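Local coordinates for diphosphomevalonate decarboxylase, putative (Trypanosoma brucei, PDB 2HKE), which probably catalyses the ATP-dependent decarboxylation of (R)-5-diphosphomevalonate to isopentenyl diphosphate, supplying the precursor of isoprenoids and sterols, at residues V6-P11 with M122-I127; N13-K18 with A147-F152; D35-T40 with I227-I232; S44-K49 with K324-D329; V175-W180 with V364-K369. The protein carries 1 engineered substitution. All coordinates share one frame; numbering follows the deposited sequence. Where two conformers were deposited one is given.

Contact 1 (V6-P11 with M122-I127)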
# COMPACT_ATOMS: atom_id res chain seq x y z
N VAL A 6 11.69 -5.16 -20.95
CA VAL A 6 11.50 -5.79 -19.65
C VAL A 6 10.09 -5.50 -19.16
O VAL A 6 9.62 -4.37 -19.30
CB VAL A 6 12.53 -5.25 -18.62
CG1 VAL A 6 12.24 -5.78 -17.23
CG2 VAL A 6 13.96 -5.58 -19.07
N THR A 7 9.45 -6.51 -18.59
CA THR A 7 8.09 -6.40 -18.06
C THR A 7 8.05 -6.92 -16.64
O THR A 7 8.58 -7.99 -16.32
CB THR A 7 7.05 -7.18 -18.94
OG1 THR A 7 7.09 -6.68 -20.26
CG2 THR A 7 5.62 -6.98 -18.39
N VAL A 8 7.41 -6.14 -15.77
CA VAL A 8 7.36 -6.43 -14.33
C VAL A 8 5.95 -6.20 -13.86
O VAL A 8 5.29 -5.27 -14.33
CB VAL A 8 8.26 -5.43 -13.53
CG1 VAL A 8 8.05 -5.57 -12.03
CG2 VAL A 8 9.73 -5.65 -13.90
N GLU A 9 5.50 -7.02 -12.92
CA GLU A 9 4.30 -6.76 -12.18
C GLU A 9 4.68 -6.50 -10.72
O GLU A 9 5.54 -7.18 -10.17
CB GLU A 9 3.33 -7.93 -12.29
CG GLU A 9 2.62 -7.97 -13.68
CD GLU A 9 1.57 -9.07 -13.79
OE1 GLU A 9 1.64 -10.04 -12.98
OE2 GLU A 9 0.68 -8.95 -14.69
N ALA A 10 4.05 -5.50 -10.13
CA ALA A 10 4.23 -5.25 -8.70
C ALA A 10 2.89 -5.16 -7.97
O ALA A 10 1.90 -4.62 -8.49
CB ALA A 10 5.04 -3.98 -8.49
N PRO A 11 2.87 -5.59 -6.69
CA PRO A 11 1.67 -5.53 -5.86
C PRO A 11 1.56 -4.23 -5.07
O PRO A 11 2.57 -3.53 -4.88
CB PRO A 11 1.94 -6.64 -4.87
CG PRO A 11 3.40 -6.49 -4.58
CD PRO A 11 4.01 -6.15 -5.95
N MET A 122 7.60 0.06 -12.27
CA MET A 122 8.41 0.85 -13.20
C MET A 122 9.89 0.89 -12.78
O MET A 122 10.80 0.79 -13.61
CB MET A 122 7.85 2.26 -13.30
CG MET A 122 8.49 3.08 -14.34
SD MET A 122 7.90 4.77 -14.35
CE MET A 122 6.12 4.54 -14.39
N SER A 123 10.12 1.12 -11.50
CA SER A 123 11.49 1.07 -10.93
C SER A 123 12.20 -0.24 -11.29
O SER A 123 13.32 -0.23 -11.83
CB SER A 123 11.48 1.18 -9.38
OG SER A 123 12.78 0.87 -8.89
N ALA A 124 11.55 -1.36 -11.02
CA ALA A 124 12.18 -2.67 -11.26
C ALA A 124 12.43 -2.92 -12.75
O ALA A 124 13.48 -3.42 -13.10
CB ALA A 124 11.33 -3.81 -10.67
N ALA A 125 11.48 -2.54 -13.61
CA ALA A 125 11.63 -2.71 -15.07
C ALA A 125 12.77 -1.85 -15.59
O ALA A 125 13.56 -2.31 -16.40
CB ALA A 125 10.29 -2.38 -15.80
N LEU A 126 12.86 -0.60 -15.13
CA LEU A 126 13.88 0.31 -15.58
C LEU A 126 15.27 -0.15 -15.16
O LEU A 126 16.22 -0.04 -15.93
CB LEU A 126 13.63 1.72 -15.07
CG LEU A 126 12.52 2.48 -15.76
CD1 LEU A 126 12.12 3.72 -14.95
CD2 LEU A 126 12.95 2.82 -17.19
N ILE A 127 15.39 -0.61 -13.93
CA ILE A 127 16.68 -0.99 -13.37
C ILE A 127 17.18 -2.22 -14.17
O ILE A 127 18.35 -2.28 -14.49
CB ILE A 127 16.58 -1.31 -11.87
CG1 ILE A 127 16.53 -0.01 -11.04
CG2 ILE A 127 17.77 -2.15 -11.38
CD1 ILE A 127 15.95 -0.23 -9.66
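V6 and V8 place their methyl groups against the small side chains of A124 and A125, a clear example of how alanines let a helix settle closely on a sheet. CG2 of V8 comes down beside the helix backbone, 3.6 Å from N of A125, and lies 3.8 Å from CB of the same residue. Its other branch turns to the preceding residue, with V8 CG1 4.0 Å from A124 CB, so one valine straddles two consecutive alanines. V6 adds a lighter touch on the same A125: its CG1 is 3.8 Å from CA of A125. In both valines CG1 stands anti to the backbone N (chi1 174° in V6, 171° in V8), yet V6 touches with CG1 whereas V8 uses both branches. Every residue that touches is buried, and the side chains that meet are all apolar. The axes of strand 6-10 and helix 122-127 approach to 7.4 Å and run nearly antiparallel, at 155°. Y370 of strand 369-371 packs on both V8 and A124, V52 of strand 48-55 rests on A125, and V136 of helix 136-143 also reaches A124. The helix thus lies over three neighbouring strands of the nine-stranded sheet, with strand 5-15 flanked by the other two.

Contact 2 (N13-K18 with A147-F152)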
# COMPACT_ATOMS: atom_id res chain seq x y z
N ASN A 13 0.89 -2.45 -1.20
CA ASN A 13 1.17 -2.84 0.15
C ASN A 13 0.32 -1.97 1.06
O ASN A 13 -0.25 -0.92 0.61
CB ASN A 13 2.68 -2.67 0.47
CG ASN A 13 3.14 -1.23 0.48
OD1 ASN A 13 2.94 -0.53 1.45
ND2 ASN A 13 3.76 -0.78 -0.60
N ILE A 14 0.17 -2.41 2.29
CA ILE A 14 -0.59 -1.65 3.28
C ILE A 14 0.27 -1.38 4.50
O ILE A 14 0.68 -2.30 5.18
CB ILE A 14 -1.95 -2.31 3.66
CG1 ILE A 14 -2.72 -1.44 4.69
CG2 ILE A 14 -1.77 -3.75 4.20
CD1 ILE A 14 -3.13 -0.05 4.09
N ALA A 15 0.51 -0.08 4.78
CA ALA A 15 1.25 0.30 5.97
C ALA A 15 0.39 0.12 7.21
O ALA A 15 -0.73 0.63 7.25
CB ALA A 15 1.67 1.74 5.92
N PHE A 16 0.92 -0.59 8.20
CA PHE A 16 0.27 -0.59 9.54
C PHE A 16 0.92 0.40 10.50
O PHE A 16 0.27 0.79 11.47
CB PHE A 16 0.16 -1.99 10.10
CG PHE A 16 1.45 -2.72 10.11
CD1 PHE A 16 2.27 -2.61 11.19
CD2 PHE A 16 1.85 -3.52 9.05
CE1 PHE A 16 3.49 -3.23 11.24
CE2 PHE A 16 3.11 -4.15 9.09
CZ PHE A 16 3.89 -4.02 10.20
N ILE A 17 2.20 0.74 10.26
CA ILE A 17 2.87 1.85 10.88
C ILE A 17 3.05 2.87 9.78
O ILE A 17 3.70 2.63 8.75
CB ILE A 17 4.17 1.49 11.65
CG1 ILE A 17 3.78 0.62 12.87
CG2 ILE A 17 4.91 2.83 12.07
CD1 ILE A 17 4.98 -0.03 13.50
N LYS A 18 2.37 3.98 9.95
CA LYS A 18 2.16 4.91 8.85
C LYS A 18 3.29 5.84 8.41
O LYS A 18 3.98 6.43 9.23
CB LYS A 18 0.95 5.76 9.18
CG LYS A 18 -0.31 4.96 9.55
CD LYS A 18 -0.79 4.17 8.35
CE LYS A 18 -2.14 3.50 8.58
NZ LYS A 18 -2.62 2.72 7.36
N ALA A 147 5.89 3.30 -2.59
CA ALA A 147 6.35 2.33 -3.61
C ALA A 147 7.58 1.59 -3.16
O ALA A 147 7.81 0.44 -3.54
CB ALA A 147 6.61 3.02 -4.99
N CYS A 148 8.41 2.25 -2.39
CA CYS A 148 9.62 1.62 -1.95
C CYS A 148 9.40 0.36 -1.11
O CYS A 148 10.28 -0.56 -1.10
CB CYS A 148 10.50 2.68 -1.27
SG CYS A 148 10.36 2.82 0.48
N ARG A 149 8.21 0.19 -0.51
CA ARG A 149 7.98 -0.98 0.31
C ARG A 149 7.41 -2.17 -0.46
O ARG A 149 7.33 -3.26 0.09
CB ARG A 149 7.08 -0.65 1.49
CG ARG A 149 7.63 0.47 2.45
CD ARG A 149 6.70 0.58 3.66
NE ARG A 149 5.31 0.75 3.20
CZ ARG A 149 4.62 1.88 3.17
NH1 ARG A 149 5.14 3.01 3.64
NH2 ARG A 149 3.41 1.88 2.62
N SER A 150 7.00 -1.96 -1.72
CA SER A 150 6.50 -3.03 -2.54
C SER A 150 7.63 -3.88 -3.20
O SER A 150 7.33 -4.86 -3.93
CB SER A 150 5.47 -2.50 -3.53
OG SER A 150 4.21 -2.35 -2.91
N ALA A 151 8.88 -3.51 -2.93
CA ALA A 151 10.05 -4.13 -3.54
C ALA A 151 10.30 -5.54 -3.03
O ALA A 151 10.99 -6.31 -3.69
CB ALA A 151 11.34 -3.22 -3.35
N PHE A 152 9.71 -5.88 -1.88
CA PHE A 152 9.92 -7.13 -1.21
C PHE A 152 8.58 -7.69 -0.82
O PHE A 152 7.64 -6.91 -0.56
CB PHE A 152 10.70 -6.94 0.07
CG PHE A 152 11.99 -6.26 -0.12
CD1 PHE A 152 13.07 -6.97 -0.62
CD2 PHE A 152 12.14 -4.93 0.21
CE1 PHE A 152 14.30 -6.31 -0.82
CE2 PHE A 152 13.32 -4.28 0.01
CZ PHE A 152 14.41 -4.96 -0.49
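Two torsions bring N13 and R149 together: the asparagine CG sits between its own backbone N and carbonyl carbon (chi1 67°), while the arginine chain bends at chi3 (-53°) and turns its guanidinium group side-on to the amide. Both NE and NH2 then point at a single oxygen. NH2 of R149 makes the shorter bond, 2.7 Å to OD1 of N13, arriving in the carbonyl plane; NE lies 3.2 Å from that OD1 and comes from above the plane, with a more bent geometry. The oxygen itself stays in the guanidinium plane, and the two flat groups stand almost perpendicular. On the far end of the amide, N13 ND2 donates an almost straight bond (175°) to OG of S150 at 2.8 Å, within the amide plane. Both ends of the amide are therefore held, which fixes its flip. CB of A15 covers one face of the guanidinium, 3.7 Å from NH2 of R149. A second shell completes the buried polar network: S146 O accepts from N13 ND2, S36 OG bonds NH1 of R149, and P11 O bonds S150 OG. The arrangement anchors the loop ahead of strand 155-159 to the end of strand 5-15 in the S5-like N-terminal domain of the family, just before a classic beta bulge, where F16 and I17 both face F37.

Contact 3 (D35-T40 with I227-I232)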
# COMPACT_ATOMS: atom_id res chain seq x y z
N ASP A 35 10.07 5.99 10.28
CA ASP A 35 9.98 4.71 9.61
C ASP A 35 8.51 4.36 9.38
O ASP A 35 7.60 4.82 10.07
CB ASP A 35 10.53 3.61 10.48
CG ASP A 35 12.05 3.64 10.66
OD1 ASP A 35 12.82 4.43 10.04
OD2 ASP A 35 12.47 2.80 11.50
N SER A 36 8.28 3.46 8.42
CA SER A 36 6.96 2.89 8.25
C SER A 36 7.10 1.38 8.07
O SER A 36 8.21 0.89 7.88
CB SER A 36 6.21 3.55 7.11
OG SER A 36 6.96 3.66 5.92
N PHE A 37 5.99 0.66 8.12
CA PHE A 37 6.08 -0.78 8.19
C PHE A 37 4.80 -1.26 7.52
O PHE A 37 3.71 -0.82 7.90
CB PHE A 37 6.10 -1.17 9.69
CG PHE A 37 6.85 -2.47 10.02
CD1 PHE A 37 7.06 -3.48 9.09
CD2 PHE A 37 7.20 -2.68 11.33
CE1 PHE A 37 7.73 -4.66 9.48
CE2 PHE A 37 7.87 -3.84 11.74
CZ PHE A 37 8.11 -4.85 10.80
N SER A 38 4.94 -2.17 6.53
CA SER A 38 3.78 -2.57 5.74
C SER A 38 3.80 -4.06 5.48
O SER A 38 4.82 -4.75 5.68
CB SER A 38 3.76 -1.84 4.41
OG SER A 38 4.98 -2.07 3.71
N ILE A 39 2.63 -4.55 5.10
CA ILE A 39 2.48 -5.89 4.57
C ILE A 39 2.31 -5.77 3.07
O ILE A 39 1.44 -5.06 2.56
CB ILE A 39 1.24 -6.60 5.18
CG1 ILE A 39 1.39 -6.77 6.68
CG2 ILE A 39 0.99 -8.01 4.53
CD1 ILE A 39 0.25 -7.49 7.31
N THR A 40 3.09 -6.56 2.34
CA THR A 40 2.93 -6.62 0.93
C THR A 40 1.77 -7.57 0.56
O THR A 40 1.68 -8.65 1.10
CB THR A 40 4.23 -7.17 0.33
OG1 THR A 40 5.31 -6.35 0.77
CG2 THR A 40 4.14 -7.20 -1.18
N ILE A 227 7.56 -2.57 19.11
CA ILE A 227 6.49 -3.46 19.58
C ILE A 227 6.01 -4.30 18.39
O ILE A 227 5.81 -5.48 18.51
CB ILE A 227 5.28 -2.67 20.15
CG1 ILE A 227 5.68 -1.89 21.42
CG2 ILE A 227 4.10 -3.60 20.41
CD1 ILE A 227 4.67 -0.76 21.79
N ALA A 228 5.77 -3.68 17.24
CA ALA A 228 5.35 -4.45 16.05
C ALA A 228 6.37 -5.50 15.61
O ALA A 228 6.02 -6.63 15.32
CB ALA A 228 5.00 -3.50 14.86
N SER A 229 7.64 -5.14 15.61
CA SER A 229 8.71 -6.06 15.23
C SER A 229 8.70 -7.31 16.12
O SER A 229 8.73 -8.42 15.62
CB SER A 229 10.07 -5.33 15.30
OG SER A 229 10.13 -4.32 14.31
N ARG A 230 8.67 -7.10 17.43
CA ARG A 230 8.56 -8.19 18.40
C ARG A 230 7.31 -9.01 18.17
O ARG A 230 7.36 -10.24 18.18
CB ARG A 230 8.53 -7.60 19.80
CG ARG A 230 8.42 -8.59 20.93
CD ARG A 230 8.58 -7.98 22.32
NE ARG A 230 8.49 -9.09 23.28
CZ ARG A 230 8.31 -9.00 24.60
NH1 ARG A 230 8.18 -7.83 25.20
NH2 ARG A 230 8.25 -10.11 25.32
N ALA A 231 6.17 -8.34 17.94
CA ALA A 231 4.89 -9.07 17.74
C ALA A 231 4.92 -9.90 16.45
O ALA A 231 4.34 -10.98 16.39
CB ALA A 231 3.69 -8.08 17.69
N ILE A 232 5.55 -9.39 15.40
CA ILE A 232 5.56 -10.10 14.10
C ILE A 232 6.50 -11.29 14.21
O ILE A 232 6.20 -12.40 13.74
CB ILE A 232 5.94 -9.17 12.95
CG1 ILE A 232 4.83 -8.13 12.72
CG2 ILE A 232 6.31 -9.98 11.66
CD1 ILE A 232 5.32 -6.89 12.08
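The ring of F37 meets the helix 227-232 with its far end, and S229 lies at its edge: OG, close to the ring plane, is 3.5 Å from CE2 of F37. That hydroxyl is not spent on the ring, because its polar partner is the carbonyl oxygen of M225, one turn back in the same helix. I232 approaches obliquely from the opposite direction, placing its terminal methyl CD1 3.7 Å from CZ of F37. A228 completes the set, its CB 4.2 Å from CD2 of F37, also obliquely. The aromatic ring is further surrounded by two others: F174 meets it edge-to-face, and F16 meets it with planes inclined at about 35°. CG of F37 lies roughly anti to the backbone N (chi1 -151°), extending the ring from the sheet toward the helix. Here the principle is that of a two-domain enzyme whose parts share a hydrophobic interface: strand 36-40 belongs to the N-terminal domain's sheet, whereas helix 213-234 belongs to the C-terminal domain. The backbones remain well separated, the axes of strand 36-40 and helix 227-232 coming no nearer than 10.9 Å and inclined by 31°, so F37 and the side chains of the helix meet within the gap. I232 also touches F16, F174 and V175, while I17 packs on both F37 and A228.

Contact 4 (S44-K49 with K324-D329)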
# COMPACT_ATOMS: atom_id res chain seq x y z
N SER A 44 -2.26 -10.92 -7.19
CA SER A 44 -3.45 -11.44 -7.84
C SER A 44 -4.65 -11.31 -6.89
O SER A 44 -4.54 -11.65 -5.71
CB SER A 44 -3.23 -12.89 -8.32
OG SER A 44 -3.85 -13.84 -7.47
N PRO A 45 -5.79 -10.85 -7.41
CA PRO A 45 -6.04 -10.61 -8.83
C PRO A 45 -5.54 -9.29 -9.39
O PRO A 45 -5.36 -9.20 -10.60
CB PRO A 45 -7.57 -10.69 -8.94
CG PRO A 45 -8.04 -10.21 -7.55
CD PRO A 45 -6.99 -10.60 -6.58
N PHE A 46 -5.29 -8.28 -8.52
CA PHE A 46 -4.97 -6.93 -8.97
C PHE A 46 -3.49 -6.57 -8.75
O PHE A 46 -2.92 -6.85 -7.70
CB PHE A 46 -5.84 -5.89 -8.25
CG PHE A 46 -7.32 -6.18 -8.35
CD1 PHE A 46 -7.91 -6.45 -9.57
CD2 PHE A 46 -8.10 -6.24 -7.21
CE1 PHE A 46 -9.26 -6.76 -9.64
CE2 PHE A 46 -9.43 -6.53 -7.28
CZ PHE A 46 -10.02 -6.76 -8.48
N ARG A 47 -2.93 -5.88 -9.74
CA ARG A 47 -1.51 -5.51 -9.74
C ARG A 47 -1.27 -4.39 -10.75
O ARG A 47 -2.13 -4.09 -11.60
CB ARG A 47 -0.64 -6.74 -10.06
CG ARG A 47 -0.62 -7.18 -11.52
CD ARG A 47 -1.96 -7.67 -12.06
NE ARG A 47 -1.96 -7.89 -13.53
CZ ARG A 47 -2.11 -6.94 -14.47
NH1 ARG A 47 -2.24 -5.65 -14.18
NH2 ARG A 47 -2.09 -7.30 -15.75
N SER A 48 -0.09 -3.76 -10.67
CA SER A 48 0.38 -2.89 -11.73
C SER A 48 1.39 -3.63 -12.57
O SER A 48 2.11 -4.50 -12.08
CB SER A 48 1.00 -1.59 -11.26
OG SER A 48 0.14 -0.92 -10.38
N LYS A 49 1.45 -3.25 -13.83
CA LYS A 49 2.34 -3.87 -14.77
C LYS A 49 2.99 -2.75 -15.57
O LYS A 49 2.30 -1.81 -15.99
CB LYS A 49 1.52 -4.78 -15.67
CG LYS A 49 2.29 -5.43 -16.80
CD LYS A 49 1.43 -6.63 -17.29
CE LYS A 49 1.83 -7.15 -18.59
NZ LYS A 49 0.79 -8.15 -19.06
N LYS A 324 -18.92 -9.33 -5.97
CA LYS A 324 -18.05 -8.20 -5.63
C LYS A 324 -16.92 -8.60 -4.65
O LYS A 324 -16.18 -7.73 -4.15
CB LYS A 324 -18.86 -7.05 -5.02
CG LYS A 324 -19.84 -6.32 -5.97
CD LYS A 324 -19.10 -5.56 -7.07
CE LYS A 324 -19.85 -4.29 -7.57
NZ LYS A 324 -19.49 -2.99 -6.82
N PHE A 325 -16.83 -9.88 -4.37
CA PHE A 325 -15.71 -10.47 -3.62
C PHE A 325 -14.59 -10.81 -4.59
O PHE A 325 -14.83 -11.46 -5.62
CB PHE A 325 -16.12 -11.76 -2.96
CG PHE A 325 -16.85 -11.64 -1.69
CD1 PHE A 325 -17.87 -10.72 -1.54
CD2 PHE A 325 -16.59 -12.50 -0.66
CE1 PHE A 325 -18.58 -10.65 -0.41
CE2 PHE A 325 -17.30 -12.42 0.51
CZ PHE A 325 -18.29 -11.48 0.63
N PHE A 326 -13.37 -10.41 -4.26
CA PHE A 326 -12.21 -10.75 -5.05
C PHE A 326 -11.20 -11.43 -4.13
O PHE A 326 -10.40 -10.76 -3.49
CB PHE A 326 -11.66 -9.49 -5.69
CG PHE A 326 -12.55 -8.94 -6.75
CD1 PHE A 326 -13.53 -8.04 -6.43
CD2 PHE A 326 -12.47 -9.40 -8.05
CE1 PHE A 326 -14.40 -7.56 -7.44
CE2 PHE A 326 -13.36 -8.90 -9.05
CZ PHE A 326 -14.30 -8.01 -8.74
N PHE A 327 -11.30 -12.74 -4.00
CA PHE A 327 -10.49 -13.48 -3.06
C PHE A 327 -9.34 -14.17 -3.79
O PHE A 327 -9.58 -14.90 -4.73
CB PHE A 327 -11.32 -14.53 -2.33
CG PHE A 327 -12.00 -14.03 -1.04
CD1 PHE A 327 -12.64 -12.82 -1.02
CD2 PHE A 327 -11.97 -14.80 0.11
CE1 PHE A 327 -13.25 -12.38 0.14
CE2 PHE A 327 -12.61 -14.38 1.26
CZ PHE A 327 -13.24 -13.18 1.27
N GLY A 328 -8.12 -13.94 -3.37
CA GLY A 328 -6.97 -14.71 -3.88
C GLY A 328 -7.12 -16.19 -3.54
O GLY A 328 -6.65 -17.06 -4.29
N ASP A 329 -7.75 -16.49 -2.40
CA ASP A 329 -7.87 -17.85 -1.87
C ASP A 329 -9.30 -18.40 -2.06
O ASP A 329 -10.21 -18.13 -1.30
CB ASP A 329 -7.42 -17.80 -0.38
CG ASP A 329 -7.28 -19.12 0.28
OD1 ASP A 329 -7.88 -20.15 -0.13
OD2 ASP A 329 -6.53 -19.16 1.32
O HOH W 1 -4.87 -15.93 -6.70
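F46 and F326 bring together the two domains: the loop leading into strand 48-55 of the N-terminal sheet meets strand 325-327, an outermost strand of the five-stranded C-terminal sheet. The tight part of this joint is aromatic. CZ of F46 lies over one face of the F326 ring, displaced toward its rim, and is 3.6 Å from CD2 of F326. The rings meet obliquely, with planes inclined at 52° and centroids 5.2 Å apart. P45 fills in next to the pair. Its CG sits over the centre of the F46 ring, inside the same segment, and also reaches F326, with 4.1 Å from P45 CG to F326 CB. The peptide bond before P45 is cis. Around this hydrophobic patch N105 and P107 touch F46, M358 touches F326, and L360 touches P45. The patch is thus backed by strand 358-363, the partner of strand 325-327.

Toward solvent the contact loosens. S44 and G328 are both exposed and their nearest atoms, O of S44 and CA of G328, are 4.3 Å apart. No side chain bridges them, but a water lies between; its separation from S44 OG is too short to be trusted. Beyond G328, D329 is the N-cap of helix 330-338, its OD1 accepting from N of L332. On the other side of the gap, the same water donates to O of G328 across 3.2 Å.

Contact 5 (V175-W180 with V364-K369). With SO4 (sulfate ion), chain E.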
# COMPACT_ATOMS: atom_id res chain seq x y z
N VAL A 175 10.45 -9.83 7.64
CA VAL A 175 10.26 -11.24 7.44
C VAL A 175 9.58 -11.46 6.15
O VAL A 175 8.84 -10.58 5.64
CB VAL A 175 9.44 -11.92 8.57
CG1 VAL A 175 10.17 -11.80 9.92
CG2 VAL A 175 7.98 -11.39 8.68
N ASP A 176 9.78 -12.65 5.58
CA ASP A 176 9.17 -12.91 4.28
C ASP A 176 7.79 -13.49 4.43
O ASP A 176 7.25 -13.63 5.53
CB ASP A 176 10.08 -13.75 3.37
CG ASP A 176 10.25 -15.19 3.84
OD1 ASP A 176 9.39 -15.71 4.59
OD2 ASP A 176 11.27 -15.82 3.42
N GLU A 177 7.18 -13.78 3.30
CA GLU A 177 5.81 -14.26 3.23
C GLU A 177 5.62 -15.62 3.88
O GLU A 177 4.50 -16.02 4.12
CB GLU A 177 5.34 -14.28 1.78
CG GLU A 177 6.02 -15.28 0.82
CD GLU A 177 7.34 -14.81 0.23
OE1 GLU A 177 7.88 -13.77 0.65
OE2 GLU A 177 7.87 -15.48 -0.68
N THR A 178 6.68 -16.38 4.06
CA THR A 178 6.56 -17.66 4.72
C THR A 178 6.51 -17.61 6.24
O THR A 178 6.20 -18.61 6.88
CB THR A 178 7.72 -18.63 4.31
OG1 THR A 178 8.92 -18.16 4.89
CG2 THR A 178 7.89 -18.71 2.86
N HIS A 179 6.80 -16.45 6.84
CA HIS A 179 6.96 -16.38 8.29
C HIS A 179 5.63 -16.62 9.00
O HIS A 179 5.55 -17.38 9.94
CB HIS A 179 7.60 -15.05 8.71
CG HIS A 179 7.69 -14.88 10.19
ND1 HIS A 179 8.59 -15.58 10.98
CD2 HIS A 179 6.99 -14.08 11.04
CE1 HIS A 179 8.43 -15.22 12.24
NE2 HIS A 179 7.45 -14.33 12.31
N TRP A 180 4.56 -15.98 8.54
CA TRP A 180 3.28 -15.98 9.26
C TRP A 180 2.16 -16.22 8.28
O TRP A 180 1.40 -15.30 7.97
CB TRP A 180 3.11 -14.63 9.97
CG TRP A 180 2.10 -14.56 11.10
CD1 TRP A 180 1.21 -15.52 11.48
CD2 TRP A 180 1.83 -13.42 11.92
NE1 TRP A 180 0.46 -15.09 12.53
CE2 TRP A 180 0.81 -13.80 12.82
CE3 TRP A 180 2.38 -12.15 12.02
CZ2 TRP A 180 0.34 -12.94 13.80
CZ3 TRP A 180 1.92 -11.29 12.97
CH2 TRP A 180 0.93 -11.69 13.87
N VAL A 364 -0.28 -12.73 2.63
CA VAL A 364 0.93 -11.92 2.57
C VAL A 364 1.61 -12.25 1.25
O VAL A 364 1.74 -13.43 0.94
CB VAL A 364 1.84 -12.19 3.76
CG1 VAL A 364 3.09 -11.43 3.64
CG2 VAL A 364 1.09 -11.82 5.11
N GLY A 365 1.93 -11.25 0.47
CA GLY A 365 2.43 -11.45 -0.91
C GLY A 365 3.93 -11.63 -1.03
O GLY A 365 4.68 -11.34 -0.11
N CYS A 366 4.39 -12.10 -2.20
CA CYS A 366 5.80 -12.40 -2.48
C CYS A 366 6.59 -11.25 -3.08
O CYS A 366 7.81 -11.33 -3.16
CB CYS A 366 5.91 -13.57 -3.46
SG CYS A 366 5.10 -15.07 -2.89
N GLY A 367 5.92 -10.20 -3.54
CA GLY A 367 6.62 -9.03 -4.10
C GLY A 367 6.67 -8.97 -5.63
O GLY A 367 5.76 -9.42 -6.32
N VAL A 368 7.71 -8.38 -6.20
CA VAL A 368 7.68 -8.12 -7.65
C VAL A 368 8.00 -9.37 -8.48
O VAL A 368 8.72 -10.25 -8.03
CB VAL A 368 8.63 -7.00 -8.09
CG1 VAL A 368 8.44 -5.79 -7.18
CG2 VAL A 368 10.06 -7.50 -8.10
N LYS A 369 7.45 -9.42 -9.68
CA LYS A 369 7.62 -10.57 -10.58
C LYS A 369 8.09 -10.02 -11.91
O LYS A 369 7.56 -9.02 -12.37
CB LYS A 369 6.30 -11.32 -10.75
CG LYS A 369 6.42 -12.73 -11.36
CD LYS A 369 5.16 -13.64 -11.15
CE LYS A 369 5.04 -14.75 -12.27
NZ LYS A 369 3.65 -15.39 -12.45
S SO4 E . 1.83 -13.28 -5.10
O1 SO4 E . 1.95 -11.97 -5.74
O2 SO4 E . 0.48 -13.77 -5.38
O3 SO4 E . 2.78 -14.17 -5.79
O4 SO4 E . 1.96 -13.37 -3.64
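E177 reaches across to V364, G365 and C366 from the second position of a turn. V175, just before it, ends strand 170-175. D176 then opens the turn: its OD1 takes a bond from N of T178 at 2.8 Å and another from the T178 hydroxyl, an Asx turn. E177 follows, with CG between its backbone N and carbonyl carbon (chi1 67°) and a second bend at chi2 (-83°), which folds the chain back over the other segment. Its CB lies 3.6 Å from O of G365 and 4.1 Å from CG1 of V364; the approach of its carboxylate to SG of C366 is doubtful, since that cysteine has two conformers. T178 turns away, and H179 closes the turn through H179 N to D176 O (3.1 Å); its NE2 is held by I232 O. In the other segment, N of C366 donates to a sulfate oxygen, O4, at 3.1 Å; this ion, probably from the crystallisation liquor, is also held by S42 and A43. The whole is a type I beta turn with an Asx turn inside it, resting on a loop. Together the two segments form the two chain crossings between the N-terminal sheet and the C-terminal sheet, from strand 170-175 to 183-189 and from 358-363 back to 369-371.

Read from the N terminus, strand 5-15 opens contact 1 and then contact 2; their closing segments, on helix 114-130 and in the loop after helix 136-143, stay within the N-terminal half of the chain. Strand 36-40 and the loop before strand 48-55 open contacts 3 and 4, which close far later, on the C-terminal helix 213-234 and strand 325-327. These four all cross one another, and none nests inside another. Contact 5 opens after contacts 1 and 2 have closed, following them in series, but crosses contacts 3 and 4. Contacts 3, 4 and 5 therefore tie the two domains together at three places, while contacts 1 and 2 consolidate the N-terminal one.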